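Local coordinates for protein papillomavirus transcription factor E2 (PDB 1QQH) that regulates viral transcription as a papillomavirus E2 factor, its N-terminal activation domain probably also taking part in viral DNA replication, at residues A[3-17]-A[32-45]. The protein carries 1 engineered substitution. Numbering follows the deposited sequence.
Sequences KAHKAIELQMALQGL and TCEELWNTEPTHCF
L10 puts its two methyl branches to separate uses against segment 32-45. L10 CD1 lies over one face of the W37 indole, 3.8 Å from the centroid of the five-membered ring in a CH-pi contact 27° off the ring normal. It also reaches the F45 ring, at CE2. L10 CD2 turns instead to the start of the short helix 34-37, meeting E34 CG at 3.4 Å and the carbonyl oxygen of T32. With CG anti to the backbone N (chi1 176°), the leucine is carried alongside the indole, the two side chains running past each other in opposite directions.

W37 is enclosed from several directions: H43 CA lies over the face opposite L10, toward the rim, E9 CG comes up to the ring edge near its plane, and A13 CB approaches W37 CH2 obliquely to 3.5 Å. The next aromatic, F45, continues this apolar seam toward the C-terminal end of the amphipathic helix 3-19. L17 CD2 sits over one F45 face, 3.9 Å from the centroid and 19° off the normal, while W37 CZ3 lies over the other; L14 CD2 meets F45 CZ obliquely at 3.5 Å. In the E2 activation domain this joins the N-terminal helical part to the beta-sheet part, since F45 opens strand 45-56 and pairs through its backbone with Y73.

E34 carries the contact toward the N-terminal end of helix 3-19. Its chain is extended beyond CG and runs out to the long helix, where E34 OE1 lies 3.1 Å from A7 CB. E34 OE2 is 4.0 Å from K3 NZ, opposite charges too far apart for a salt bridge, and the lysine is poorly ordered. The same oxygen accepts a weak hydrogen bond from Q15 NE2 of the second subunit, whose I8 also packs on A7, so the contact borders the dimer interface.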
loop_
_atom_site.group_PDB
_atom_site.type_symbol
_atom_site.label_atom_id
_atom_site.label_comp_id
_atom_site.label_asym_id
_atom_site.label_seq_id
_atom_site.Cartn_x
_atom_site.Cartn_y
_atom_site.Cartn_z
ATOM N N LYS A 3 11.388 12.201 -11.130
ATOM C CA LYS A 3 10.352 11.532 -10.356
ATOM C C LYS A 3 10.272 10.065 -10.761
ATOM O O LYS A 3 9.942 9.202 -9.945
ATOM C CB LYS A 3 9.002 12.217 -10.591
ATOM C CG LYS A 3 7.876 11.708 -9.707
ATOM C CD LYS A 3 6.602 12.503 -9.938
ATOM C CE LYS A 3 5.492 12.049 -9.007
ATOM N NZ LYS A 3 4.250 12.849 -9.192
ATOM N N ALA A 4 10.577 9.790 -12.026
ATOM C CA ALA A 4 10.552 8.425 -12.537
ATOM C C ALA A 4 11.426 7.548 -11.646
ATOM O O ALA A 4 11.114 6.382 -11.404
ATOM C CB ALA A 4 11.065 8.396 -13.968
ATOM N N HIS A 5 12.520 8.127 -11.160
ATOM C CA HIS A 5 13.444 7.422 -10.282
ATOM C C HIS A 5 12.835 7.279 -8.888
ATOM O O HIS A 5 12.986 6.245 -8.230
ATOM C CB HIS A 5 14.772 8.186 -10.196
ATOM C CG HIS A 5 15.695 7.678 -9.130
ATOM N ND1 HIS A 5 16.070 6.355 -9.037
ATOM C CD2 HIS A 5 16.319 8.319 -8.114
ATOM C CE1 HIS A 5 16.885 6.202 -8.008
ATOM N NE2 HIS A 5 17.054 7.378 -7.431
ATOM N N LYS A 6 12.146 8.327 -8.444
ATOM C CA LYS A 6 11.510 8.321 -7.138
ATOM C C LYS A 6 10.592 7.115 -6.985
ATOM O O LYS A 6 10.722 6.349 -6.032
ATOM C CB LYS A 6 10.724 9.618 -6.930
ATOM C CG LYS A 6 11.600 10.821 -6.597
ATOM C CD LYS A 6 12.236 10.673 -5.218
ATOM C CE LYS A 6 13.311 11.719 -4.967
ATOM N NZ LYS A 6 14.491 11.530 -5.863
ATOM N N ALA A 7 9.674 6.942 -7.929
ATOM C CA ALA A 7 8.743 5.817 -7.888
ATOM C C ALA A 7 9.476 4.491 -7.701
ATOM O O ALA A 7 8.974 3.580 -7.041
ATOM C CB ALA A 7 7.916 5.777 -9.170
ATOM N N ILE A 8 10.671 4.397 -8.278
ATOM C CA ILE A 8 11.483 3.185 -8.200
ATOM C C ILE A 8 12.027 2.947 -6.791
ATOM O O ILE A 8 12.009 1.822 -6.285
ATOM C CB ILE A 8 12.679 3.257 -9.175
ATOM C CG1 ILE A 8 12.216 3.777 -10.541
ATOM C CG2 ILE A 8 13.310 1.880 -9.326
ATOM C CD1 ILE A 8 11.183 2.901 -11.233
ATOM N N GLU A 9 12.519 4.011 -6.168
ATOM C CA GLU A 9 13.067 3.926 -4.820
ATOM C C GLU A 9 11.961 3.499 -3.860
ATOM O O GLU A 9 12.136 2.595 -3.041
ATOM C CB GLU A 9 13.633 5.288 -4.410
ATOM C CG GLU A 9 14.393 5.295 -3.096
ATOM C CD GLU A 9 15.172 6.585 -2.883
ATOM O OE1 GLU A 9 15.885 6.688 -1.861
ATOM O OE2 GLU A 9 15.073 7.497 -3.737
ATOM N N LEU A 10 10.814 4.158 -3.979
ATOM C CA LEU A 10 9.665 3.862 -3.141
ATOM C C LEU A 10 9.250 2.401 -3.292
ATOM O O LEU A 10 8.982 1.712 -2.308
ATOM C CB LEU A 10 8.501 4.782 -3.517
ATOM C CG LEU A 10 7.175 4.544 -2.800
ATOM C CD1 LEU A 10 7.382 4.628 -1.305
ATOM C CD2 LEU A 10 6.145 5.564 -3.266
ATOM N N GLN A 11 9.207 1.928 -4.532
ATOM C CA GLN A 11 8.817 0.552 -4.796
ATOM C C GLN A 11 9.746 -0.444 -4.109
ATOM O O GLN A 11 9.290 -1.406 -3.492
ATOM C CB GLN A 11 8.812 0.282 -6.291
ATOM C CG GLN A 11 7.805 -0.770 -6.674
ATOM C CD GLN A 11 6.391 -0.272 -6.483
ATOM O OE1 GLN A 11 5.957 0.664 -7.159
ATOM N NE2 GLN A 11 5.663 -0.888 -5.555
ATOM N N MET A 12 11.050 -0.221 -4.228
ATOM C CA MET A 12 12.003 -1.113 -3.590
ATOM C C MET A 12 11.811 -1.081 -2.080
ATOM O O MET A 12 11.829 -2.124 -1.423
ATOM C CB MET A 12 13.436 -0.725 -3.954
ATOM C CG MET A 12 13.820 -1.103 -5.385
ATOM S SD MET A 12 13.372 -2.832 -5.804
ATOM C CE MET A 12 14.606 -3.764 -4.820
ATOM N N ALA A 13 11.611 0.116 -1.534
ATOM C CA ALA A 13 11.399 0.261 -0.097
ATOM C C ALA A 13 10.187 -0.564 0.319
ATOM O O ALA A 13 10.235 -1.302 1.308
ATOM C CB ALA A 13 11.182 1.726 0.256
ATOM N N LEU A 14 9.102 -0.440 -0.441
ATOM C CA LEU A 14 7.882 -1.180 -0.148
ATOM C C LEU A 14 8.105 -2.692 -0.268
ATOM O O LEU A 14 7.490 -3.472 0.456
ATOM C CB LEU A 14 6.745 -0.729 -1.077
ATOM C CG LEU A 14 6.159 0.669 -0.825
ATOM C CD1 LEU A 14 5.215 1.041 -1.948
ATOM C CD2 LEU A 14 5.436 0.699 0.508
ATOM N N GLN A 15 8.979 -3.110 -1.182
ATOM C CA GLN A 15 9.272 -4.535 -1.323
ATOM C C GLN A 15 9.940 -4.997 -0.030
ATOM O O GLN A 15 9.620 -6.059 0.499
ATOM C CB GLN A 15 10.200 -4.789 -2.519
ATOM C CG GLN A 15 9.488 -5.397 -3.727
ATOM C CD GLN A 15 9.773 -4.650 -5.025
ATOM O OE1 GLN A 15 10.934 -4.488 -5.428
ATOM N NE2 GLN A 15 8.713 -4.194 -5.692
ATOM N N GLY A 16 10.856 -4.182 0.489
ATOM C CA GLY A 16 11.527 -4.540 1.727
ATOM C C GLY A 16 10.565 -4.504 2.899
ATOM O O GLY A 16 10.550 -5.399 3.750
ATOM N N LEU A 17 9.746 -3.457 2.945
ATOM C CA LEU A 17 8.773 -3.303 4.015
ATOM C C LEU A 17 7.821 -4.495 4.017
ATOM O O LEU A 17 7.437 -4.998 5.073
ATOM C CB LEU A 17 7.986 -1.999 3.821
ATOM C CG LEU A 17 6.978 -1.640 4.920
ATOM C CD1 LEU A 17 7.714 -1.417 6.244
ATOM C CD2 LEU A 17 6.193 -0.384 4.527
ATOM N N THR A 32 1.662 4.667 2.190
ATOM C CA THR A 32 2.649 4.225 1.217
ATOM C C THR A 32 2.797 5.074 -0.034
ATOM O O THR A 32 3.542 4.698 -0.937
ATOM C CB THR A 32 2.347 2.776 0.764
ATOM O OG1 THR A 32 1.047 2.724 0.161
ATOM C CG2 THR A 32 2.370 1.826 1.951
ATOM N N CYS A 33 2.118 6.218 -0.099
ATOM C CA CYS A 33 2.203 7.042 -1.303
ATOM C C CYS A 33 3.498 7.836 -1.436
ATOM O O CYS A 33 4.234 8.021 -0.470
ATOM C CB CYS A 33 0.998 7.987 -1.390
ATOM S SG CYS A 33 1.062 9.407 -0.281
ATOM N N GLU A 34 3.763 8.299 -2.655
ATOM C CA GLU A 34 4.964 9.067 -2.969
ATOM C C GLU A 34 5.044 10.389 -2.222
ATOM O O GLU A 34 6.105 10.750 -1.711
ATOM C CB GLU A 34 5.040 9.343 -4.474
ATOM C CG GLU A 34 5.576 8.186 -5.307
ATOM C CD GLU A 34 5.433 8.416 -6.815
ATOM O OE1 GLU A 34 5.976 7.600 -7.597
ATOM O OE2 GLU A 34 4.775 9.405 -7.218
ATOM N N GLU A 35 3.930 11.111 -2.166
ATOM C CA GLU A 35 3.909 12.403 -1.487
ATOM C C GLU A 35 4.466 12.314 -0.073
ATOM O O GLU A 35 5.315 13.113 0.322
ATOM C CB GLU A 35 2.487 12.966 -1.433
ATOM C CG GLU A 35 2.003 13.617 -2.716
ATOM C CD GLU A 35 2.887 14.775 -3.162
ATOM O OE1 GLU A 35 3.430 15.507 -2.296
ATOM O OE2 GLU A 35 3.024 14.959 -4.391
ATOM N N LEU A 36 3.980 11.337 0.684
ATOM C CA LEU A 36 4.427 11.140 2.057
ATOM C C LEU A 36 5.859 10.620 2.097
ATOM O O LEU A 36 6.648 11.011 2.949
ATOM C CB LEU A 36 3.494 10.160 2.772
ATOM C CG LEU A 36 3.810 9.918 4.248
ATOM C CD1 LEU A 36 3.781 11.247 4.991
ATOM C CD2 LEU A 36 2.794 8.948 4.840
ATOM N N TRP A 37 6.182 9.735 1.161
ATOM C CA TRP A 37 7.510 9.158 1.059
ATOM C C TRP A 37 8.543 10.271 0.946
ATOM O O TRP A 37 9.605 10.205 1.560
ATOM C CB TRP A 37 7.574 8.240 -0.162
ATOM C CG TRP A 37 8.940 7.695 -0.477
ATOM C CD1 TRP A 37 9.717 8.001 -1.565
ATOM C CD2 TRP A 37 9.696 6.764 0.304
ATOM N NE1 TRP A 37 10.907 7.317 -1.507
ATOM C CE2 TRP A 37 10.922 6.551 -0.370
ATOM C CE3 TRP A 37 9.459 6.089 1.509
ATOM C CZ2 TRP A 37 11.908 5.690 0.124
ATOM C CZ3 TRP A 37 10.439 5.235 2.001
ATOM C CH2 TRP A 37 11.652 5.043 1.305
ATOM N N ASN A 38 8.223 11.304 0.176
ATOM C CA ASN A 38 9.143 12.419 0.001
ATOM C C ASN A 38 9.042 13.485 1.082
ATOM O O ASN A 38 9.664 14.540 0.981
ATOM C CB ASN A 38 8.941 13.062 -1.372
ATOM C CG ASN A 38 9.378 12.152 -2.499
ATOM O OD1 ASN A 38 10.523 11.697 -2.525
ATOM N ND2 ASN A 38 8.470 11.875 -3.435
ATOM N N THR A 39 8.256 13.217 2.113
ATOM C CA THR A 39 8.102 14.164 3.204
ATOM C C THR A 39 9.062 13.761 4.318
ATOM O O THR A 39 9.354 12.580 4.500
ATOM C CB THR A 39 6.667 14.153 3.749
ATOM O OG1 THR A 39 5.749 14.390 2.676
ATOM C CG2 THR A 39 6.491 15.222 4.806
ATOM N N GLU A 40 9.559 14.749 5.051
ATOM C CA GLU A 40 10.487 14.504 6.147
ATOM C C GLU A 40 9.846 13.733 7.292
ATOM O O GLU A 40 8.707 14.000 7.669
ATOM C CB GLU A 40 11.028 15.834 6.673
ATOM C CG GLU A 40 12.032 16.489 5.749
ATOM C CD GLU A 40 13.354 15.754 5.723
ATOM O OE1 GLU A 40 13.370 14.538 6.017
ATOM O OE2 GLU A 40 14.379 16.392 5.397
ATOM N N PRO A 41 10.560 12.735 7.839
ATOM C CA PRO A 41 11.904 12.333 7.407
ATOM C C PRO A 41 11.800 11.495 6.138
ATOM O O PRO A 41 11.001 10.557 6.066
ATOM C CB PRO A 41 12.416 11.531 8.597
ATOM C CG PRO A 41 11.168 10.886 9.103
ATOM C CD PRO A 41 10.165 12.011 9.059
ATOM N N THR A 42 12.603 11.837 5.136
ATOM C CA THR A 42 12.566 11.116 3.873
ATOM C C THR A 42 13.209 9.749 3.981
ATOM O O THR A 42 13.924 9.466 4.946
ATOM C CB THR A 42 13.271 11.900 2.775
ATOM O OG1 THR A 42 14.653 12.059 3.120
ATOM C CG2 THR A 42 12.625 13.265 2.611
ATOM N N HIS A 43 12.941 8.901 2.988
ATOM C CA HIS A 43 13.480 7.546 2.957
ATOM C C HIS A 43 12.962 6.724 4.124
ATOM O O HIS A 43 13.538 5.693 4.464
ATOM C CB HIS A 43 15.012 7.573 3.001
ATOM C CG HIS A 43 15.641 8.134 1.764
ATOM N ND1 HIS A 43 16.987 8.423 1.680
ATOM C CD2 HIS A 43 15.112 8.440 0.556
ATOM C CE1 HIS A 43 17.260 8.885 0.472
ATOM N NE2 HIS A 43 16.139 8.906 -0.229
ATOM N N CYS A 44 11.886 7.188 4.745
ATOM C CA CYS A 44 11.280 6.483 5.870
ATOM C C CYS A 44 9.777 6.378 5.669
ATOM O O CYS A 44 9.199 7.094 4.859
ATOM C CB CYS A 44 11.495 7.246 7.175
ATOM S SG CYS A 44 13.172 7.402 7.758
ATOM N N PHE A 45 9.149 5.470 6.400
ATOM C CA PHE A 45 7.702 5.369 6.357
ATOM C C PHE A 45 7.311 5.896 7.731
ATOM O O PHE A 45 8.090 5.820 8.679
ATOM C CB PHE A 45 7.228 3.917 6.155
ATOM C CG PHE A 45 7.458 3.399 4.755
ATOM C CD1 PHE A 45 8.468 2.475 4.486
ATOM C CD2 PHE A 45 6.710 3.891 3.694
ATOM C CE1 PHE A 45 8.729 2.059 3.175
ATOM C CE2 PHE A 45 6.963 3.480 2.389
ATOM C CZ PHE A 45 7.976 2.565 2.130
#